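Local coordinates for cerato-platanin-like protein (Moniliophthora perniciosa, PDB 3SUK) that is of unknown function but belongs to the cerato-platanins, a family of secreted fungal proteins built on a double-psi beta-barrel, at residues Asn29-Ser32 / Gln33-Pro36; Ser58-Cys61 / Gly62-Tyr65; Ala96-Glu99 / Leu100-Gly103. All blocks are in the same frame, centred on the assembly; numbering follows the deposited sequence.

Contact 1: residues Asn29-Ser32 / Gln33-Pro36; sequences NGLS and QRFP
Leu31 O takes the N-H of Phe35 at 2.8 Å, and this bond closes the chain into a single alpha turn. The turn sits in the long loop that joins strand 4-8 to strand 47-50 of the double-psi beta-barrel protein. The carbonyl points almost straight at its donor, with a C=O...N angle of 175°, and the residues between, Ser32, Gln33 and Arg34, keep helical backbone angles without running on into a regular helix. One step ahead of it, a water ties the entry of the turn to its middle: it donates to Gly30 O at 2.8 Å and accepts from Arg34 N at 3.0 Å, standing in for a direct bond between the two backbone groups. The next carbonyl finds a different partner. Pro36 has no N-H to offer, and Ser32 O meets the CA of Pro36 at 3.5 Å in a C-H...O contact, with the proline ring lying against the same oxygen. Among the side chains, CB of Leu31 lies 4.4 Å from CD2 of Phe35, a loose apolar contact. Arg34 doubles back beside the ring of Phe35. Its CB stands 3.4 Å above one face, toward the rim, and a bend at chi3 (70°) brings the guanidinium round so that CE2 of Phe35 lies 3.8 Å above its plane. NH2 of Arg34 makes a salt bridge with the terminal carboxylate of Leu125, a residue that also packs on the Phe35 ring together with Ser40 and Pro42. Backbone hydrogen bonds between Leu31 and Cys24 and between Ser32 and Ser25 tie the turn to an earlier part of the same loop, where Ser32 OG hydrogen-bonds to OD1 of Asn20.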
loop_
_atom_site.group_PDB
_atom_site.type_symbol
_atom_site.label_atom_id
_atom_site.label_comp_id
_atom_site.label_asym_id
_atom_site.label_seq_id
_atom_site.Cartn_x
_atom_site.Cartn_y
_atom_site.Cartn_z
ATOM N N ASN A 29 11.296 -8.394 11.038
ATOM C CA ASN A 29 10.449 -8.181 9.838
ATOM C C ASN A 29 10.395 -6.743 9.279
ATOM O O ASN A 29 9.733 -6.460 8.344
ATOM C CB ASN A 29 9.030 -8.719 10.090
ATOM C CG ASN A 29 8.997 -10.210 10.201
ATOM O OD1 ASN A 29 9.437 -10.889 9.344
ATOM N ND2 ASN A 29 8.464 -10.708 11.279
ATOM N N GLY A 30 11.158 -5.852 9.886
ATOM C CA GLY A 30 11.179 -4.466 9.474
ATOM C C GLY A 30 11.814 -4.223 8.125
ATOM O O GLY A 30 12.605 -4.996 7.662
ATOM N N LEU A 31 11.373 -3.163 7.491
ATOM C CA LEU A 31 11.794 -2.816 6.160
ATOM C C LEU A 31 12.836 -1.726 6.061
ATOM O O LEU A 31 13.321 -1.481 5.016
ATOM C CB LEU A 31 10.586 -2.418 5.301
ATOM C CG LEU A 31 9.541 -3.533 5.138
ATOM C CD1 LEU A 31 8.310 -3.008 4.401
ATOM C CD2 LEU A 31 10.108 -4.685 4.398
ATOM N N SER A 32 13.161 -1.101 7.181
ATOM C CA SER A 32 14.027 0.096 7.149
ATOM C C SER A 32 15.422 -0.194 6.563
ATOM O O SER A 32 16.007 0.643 5.981
ATOM C CB SER A 32 14.187 0.732 8.539
ATOM O OG SER A 32 13.005 1.404 8.881
ATOM N N GLN A 33 15.982 -1.357 6.818
ATOM C CA GLN A 33 17.300 -1.646 6.212
ATOM C C GLN A 33 17.232 -1.840 4.695
ATOM O O GLN A 33 18.084 -1.422 3.963
ATOM C CB GLN A 33 18.023 -2.787 6.911
ATOM C CG GLN A 33 18.575 -2.419 8.251
ATOM C CD GLN A 33 19.390 -1.139 8.224
ATOM O OE1 GLN A 33 20.292 -0.997 7.433
ATOM N NE2 GLN A 33 19.027 -0.168 9.093
ATOM N N ARG A 34 16.207 -2.543 4.257
ATOM C CA ARG A 34 15.998 -2.771 2.853
ATOM C C ARG A 34 15.639 -1.514 2.094
ATOM O O ARG A 34 16.173 -1.246 1.048
ATOM C CB ARG A 34 14.895 -3.855 2.667
ATOM C CG ARG A 34 15.206 -5.225 3.302
ATOM C CD ARG A 34 14.089 -6.220 3.120
ATOM N NE ARG A 34 14.031 -6.585 1.732
ATOM C CZ ARG A 34 13.142 -7.391 1.217
ATOM N NH1 ARG A 34 12.202 -7.921 1.962
ATOM N NH2 ARG A 34 13.201 -7.662 -0.062
ATOM N N PHE A 35 14.680 -0.777 2.646
ATOM C CA PHE A 35 14.102 0.397 1.997
ATOM C C PHE A 35 14.031 1.551 2.983
ATOM O O PHE A 35 13.068 1.723 3.677
ATOM C CB PHE A 35 12.681 0.042 1.497
ATOM C CG PHE A 35 12.643 -1.224 0.663
ATOM C CD1 PHE A 35 13.202 -1.252 -0.613
ATOM C CD2 PHE A 35 12.096 -2.376 1.162
ATOM C CE1 PHE A 35 13.210 -2.402 -1.342
ATOM C CE2 PHE A 35 12.111 -3.508 0.413
ATOM C CZ PHE A 35 12.660 -3.529 -0.807
ATOM N N PRO A 36 15.071 2.351 3.054
ATOM C CA PRO A 36 15.129 3.416 4.073
ATOM C C PRO A 36 14.055 4.510 3.943
ATOM O O PRO A 36 13.666 5.126 4.892
ATOM C CB PRO A 36 16.562 3.988 3.945
ATOM C CG PRO A 36 17.343 2.981 3.294
ATOM C CD PRO A 36 16.365 2.167 2.385
HETATM O O HOH W 1 14.929 -4.019 6.514
#

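Contact 2: residues Ser58-Cys61 / Gly62-Tyr65; sequences SPAC and GNCY
The side-chain amide of Asn63 lies flat against Ala60: ND2 is 3.4 Å from CB of Ala60, and the carbonyl O of Ala60 stands over CG of Asn63 at 3.2 Å on that same face. Both ends of the amide are bonded, ND2 donating to Tyr65 OH at 3.2 Å within the amide plane and OD1 accepting from NH2 of Arg120. The chain here makes two overlapping beta turns leading into strand 64-71 of the barrel, type I from Ser58 to Cys61 and type II from Ala60 to Asn63. The first is closed by Cys61 N to Ser58 O, with an ST turn inside it; the second by Asn63 N to Ala60 O at 3.0 Å, its donor well above the carbonyl plane. Gly62 turns the corner at a phi of 92°, where a CB would collide with Cys61 O. With CG anti to the carbonyl carbon (chi1 -80°), Asn63 swings its amide back over the turn. Arg120 would probably lose this acceptor, Tyr65 OH this donor and Ala60 its flat cover with an alanine here in place of Asn63. Cys61 is joined to Cys24 and Cys64 to Cys123 by disulfides, and the Tyr65 ring meets Phe90 edge-to-face while its OH hydrogen-bonds to OD2 of Asp52.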
loop_
_atom_site.group_PDB
_atom_site.type_symbol
_atom_site.label_atom_id
_atom_site.label_comp_id
_atom_site.label_asym_id
_atom_site.label_seq_id
_atom_site.Cartn_x
_atom_site.Cartn_y
_atom_site.Cartn_z
ATOM N N SER A 58 5.522 -7.247 12.178
ATOM C CA SER A 58 4.551 -8.153 11.601
ATOM C C SER A 58 5.212 -8.963 10.478
ATOM O O SER A 58 5.924 -8.400 9.695
ATOM C CB SER A 58 3.420 -7.343 10.998
ATOM O OG SER A 58 2.621 -8.179 10.220
ATOM N N PRO A 59 4.909 -10.246 10.372
ATOM C CA PRO A 59 5.416 -11.008 9.233
ATOM C C PRO A 59 4.759 -10.578 7.920
ATOM O O PRO A 59 5.246 -10.994 6.923
ATOM C CB PRO A 59 5.084 -12.452 9.589
ATOM C CG PRO A 59 3.830 -12.315 10.385
ATOM C CD PRO A 59 4.112 -11.119 11.264
ATOM N N ALA A 60 3.712 -9.755 7.966
ATOM C CA ALA A 60 3.056 -9.246 6.768
ATOM C C ALA A 60 3.718 -7.950 6.234
ATOM O O ALA A 60 3.397 -7.485 5.178
ATOM C CB ALA A 60 1.576 -9.045 7.024
ATOM N N CYS A 61 4.721 -7.464 6.953
ATOM C CA CYS A 61 5.508 -6.321 6.462
ATOM C C CYS A 61 6.171 -6.671 5.138
ATOM O O CYS A 61 6.902 -7.633 5.050
ATOM C CB CYS A 61 6.630 -5.942 7.482
ATOM S SG CYS A 61 5.964 -4.997 8.920
ATOM N N GLY A 62 5.904 -5.850 4.140
ATOM C CA GLY A 62 6.420 -6.091 2.804
ATOM C C GLY A 62 5.514 -6.898 1.884
ATOM O O GLY A 62 5.820 -7.065 0.739
ATOM N N ASN A 63 4.340 -7.288 2.355
ATOM C CA ASN A 63 3.470 -8.041 1.492
ATOM C C ASN A 63 3.091 -7.261 0.250
ATOM O O ASN A 63 2.871 -6.093 0.277
ATOM C CB ASN A 63 2.210 -8.498 2.212
ATOM C CG ASN A 63 2.431 -9.750 3.073
ATOM O OD1 ASN A 63 3.492 -10.298 3.128
ATOM N ND2 ASN A 63 1.426 -10.113 3.769
ATOM N N CYS A 64 2.997 -8.001 -0.831
ATOM C CA CYS A 64 2.704 -7.481 -2.140
ATOM C C CYS A 64 1.300 -7.917 -2.548
ATOM O O CYS A 64 1.012 -9.048 -2.520
ATOM C CB CYS A 64 3.736 -8.075 -3.117
ATOM S SG CYS A 64 3.585 -7.503 -4.841
ATOM N N TYR A 65 0.472 -6.957 -2.913
ATOM C CA TYR A 65 -0.910 -7.179 -3.246
ATOM C C TYR A 65 -1.245 -6.638 -4.623
ATOM O O TYR A 65 -0.881 -5.539 -4.962
ATOM C CB TYR A 65 -1.809 -6.479 -2.233
ATOM C CG TYR A 65 -1.629 -6.945 -0.825
ATOM C CD1 TYR A 65 -0.702 -6.338 -0.005
ATOM C CD2 TYR A 65 -2.390 -7.984 -0.307
ATOM C CE1 TYR A 65 -0.550 -6.728 1.286
ATOM C CE2 TYR A 65 -2.221 -8.403 0.982
ATOM C CZ TYR A 65 -1.281 -7.795 1.761
ATOM O OH TYR A 65 -1.101 -8.203 3.045
#

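Contact 3: residues Ala96-Glu99 / Leu100-Gly103; sequences AMDE and LTNG
The hydroxyl of Thr101 donates to Met97 O at 2.7 Å, and the backbone N-H of Gly103 reaches Asp98 O at the same length, 2.7 Å, and nearly straight at 166°. Asp98 O has a second donor in Thr101 N at 3.2 Å; the two approach from opposite faces of its carbonyl plane, Thr101 N from high above it and Gly103 N with a modest tilt. Thr101 N also leans toward Met97 O, but that bond is weak, and the hydroxyl bond to the same carbonyl is the shorter of the two. The hydroxyl gets there because chi1 of 62° sets OG1 between the backbone N and the carbonyl carbon, facing back down helix 94-101. The regular helical bond survives one step earlier, from Leu100 N to Ala96 O at 3.1 Å. Past Thr101 the chain winds up in a Schellman motif: Asn102 takes a positive phi of 56°, which turns the N-H of Gly103 back over the helix end, and Gly103 itself also has a positive phi. The carboxylate of Asp98 folds against this returning chain, OD1 lying 3.3 Å from Gly103 C, while its bonds go to Ala105 N through OD1 and to Gln94 NE2 through OD2. Glu99, on the outer side, hydrogen-bonds to His46. Inward, the helix rests on the barrel. Leu100 packs among Leu6, Ile67, Phe69 and Val113, touching three of its strands, and the fully extended Met97 lies on Leu6, Phe8 and Ile111. One turn apart, CG of Met97 and CG2 of Thr101 approach to 4.3 Å, and Thr101 too reaches Ile111 and Phe69.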
loop_
_atom_site.group_PDB
_atom_site.type_symbol
_atom_site.label_atom_id
_atom_site.label_comp_id
_atom_site.label_asym_id
_atom_site.label_seq_id
_atom_site.Cartn_x
_atom_site.Cartn_y
_atom_site.Cartn_z
ATOM N N ALA A 96 -1.472 6.351 -5.777
ATOM C CA ALA A 96 -1.882 4.994 -6.024
ATOM C C ALA A 96 -3.381 4.851 -6.181
ATOM O O ALA A 96 -3.815 4.172 -7.055
ATOM C CB ALA A 96 -1.386 4.074 -4.939
ATOM N N MET A 97 -4.158 5.468 -5.315
ATOM C CA MET A 97 -5.599 5.463 -5.429
ATOM C C MET A 97 -6.023 6.174 -6.710
ATOM O O MET A 97 -6.958 5.769 -7.333
ATOM C CB MET A 97 -6.284 6.050 -4.203
ATOM C CG MET A 97 -7.755 5.847 -4.226
ATOM S SD MET A 97 -8.527 6.399 -2.682
ATOM C CE MET A 97 -10.248 6.008 -2.965
ATOM N N ASP A 98 -5.323 7.240 -7.075
ATOM C CA ASP A 98 -5.666 7.891 -8.323
ATOM C C ASP A 98 -5.438 6.972 -9.533
ATOM O O ASP A 98 -6.236 6.946 -10.419
ATOM C CB ASP A 98 -4.918 9.219 -8.463
ATOM C CG ASP A 98 -5.626 10.374 -7.773
ATOM O OD1 ASP A 98 -6.831 10.450 -7.830
ATOM O OD2 ASP A 98 -4.914 11.200 -7.174
ATOM N N GLU A 99 -4.372 6.219 -9.526
ATOM C CA GLU A 99 -4.102 5.286 -10.618
ATOM C C GLU A 99 -5.187 4.190 -10.680
ATOM O O GLU A 99 -5.643 3.821 -11.726
ATOM C CB GLU A 99 -2.712 4.697 -10.484
ATOM C CG GLU A 99 -1.608 5.672 -10.809
ATOM C CD GLU A 99 -0.258 5.075 -10.511
ATOM O OE1 GLU A 99 0.049 4.053 -11.132
ATOM O OE2 GLU A 99 0.508 5.672 -9.719
ATOM N N LEU A 100 -5.617 3.732 -9.524
ATOM C CA LEU A 100 -6.624 2.710 -9.373
ATOM C C LEU A 100 -7.954 3.154 -9.875
ATOM O O LEU A 100 -8.748 2.349 -10.221
ATOM C CB LEU A 100 -6.707 2.280 -7.919
ATOM C CG LEU A 100 -7.343 0.967 -7.580
ATOM C CD1 LEU A 100 -6.677 -0.206 -8.321
ATOM C CD2 LEU A 100 -7.201 0.740 -6.115
ATOM N N THR A 101 -8.217 4.455 -9.832
ATOM C CA THR A 101 -9.528 5.019 -10.073
ATOM C C THR A 101 -9.590 6.021 -11.252
ATOM O O THR A 101 -10.551 6.680 -11.379
ATOM C CB THR A 101 -10.081 5.752 -8.811
ATOM O OG1 THR A 101 -9.210 6.838 -8.484
ATOM C CG2 THR A 101 -10.183 4.863 -7.637
ATOM N N ASN A 102 -8.573 6.039 -12.098
ATOM C CA ASN A 102 -8.442 6.984 -13.200
ATOM C C ASN A 102 -8.507 8.437 -12.732
ATOM O O ASN A 102 -9.105 9.224 -13.347
ATOM C CB ASN A 102 -9.485 6.715 -14.323
ATOM C CG ASN A 102 -9.162 7.423 -15.618
ATOM O OD1 ASN A 102 -8.052 7.447 -16.061
ATOM N ND2 ASN A 102 -10.175 7.941 -16.241
ATOM N N GLY A 103 -7.844 8.727 -11.611
ATOM C CA GLY A 103 -7.792 10.087 -11.106
ATOM C C GLY A 103 -8.960 10.566 -10.304
ATOM O O GLY A 103 -9.271 11.735 -10.375
#

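Overall arrangement
Contacts 1 and 2 are neighbours, their centres about 12 Å apart, and they touch: Asn29 packs on Ser58, Pro59 and Cys61, and the Cys24-Cys61 disulfide joins contact 2 to the loop that holds contact 1. Contact 1 is a surface turn closed by its backbone, with a water added and its arginine paired outside the turn with the chain terminus. Contact 2 is buried, where an amide and a phenol meet beside two disulfide cysteines at the start of a strand. Contact 3, partly buried, lies across the chain's centre, about 26 Å between centres from contact 1 and 22 Å from contact 2; it alone ends a regular helix, with backbone carbonyls satisfied by a Schellman motif and a threonine hydroxyl and apolar side chains set on the strands.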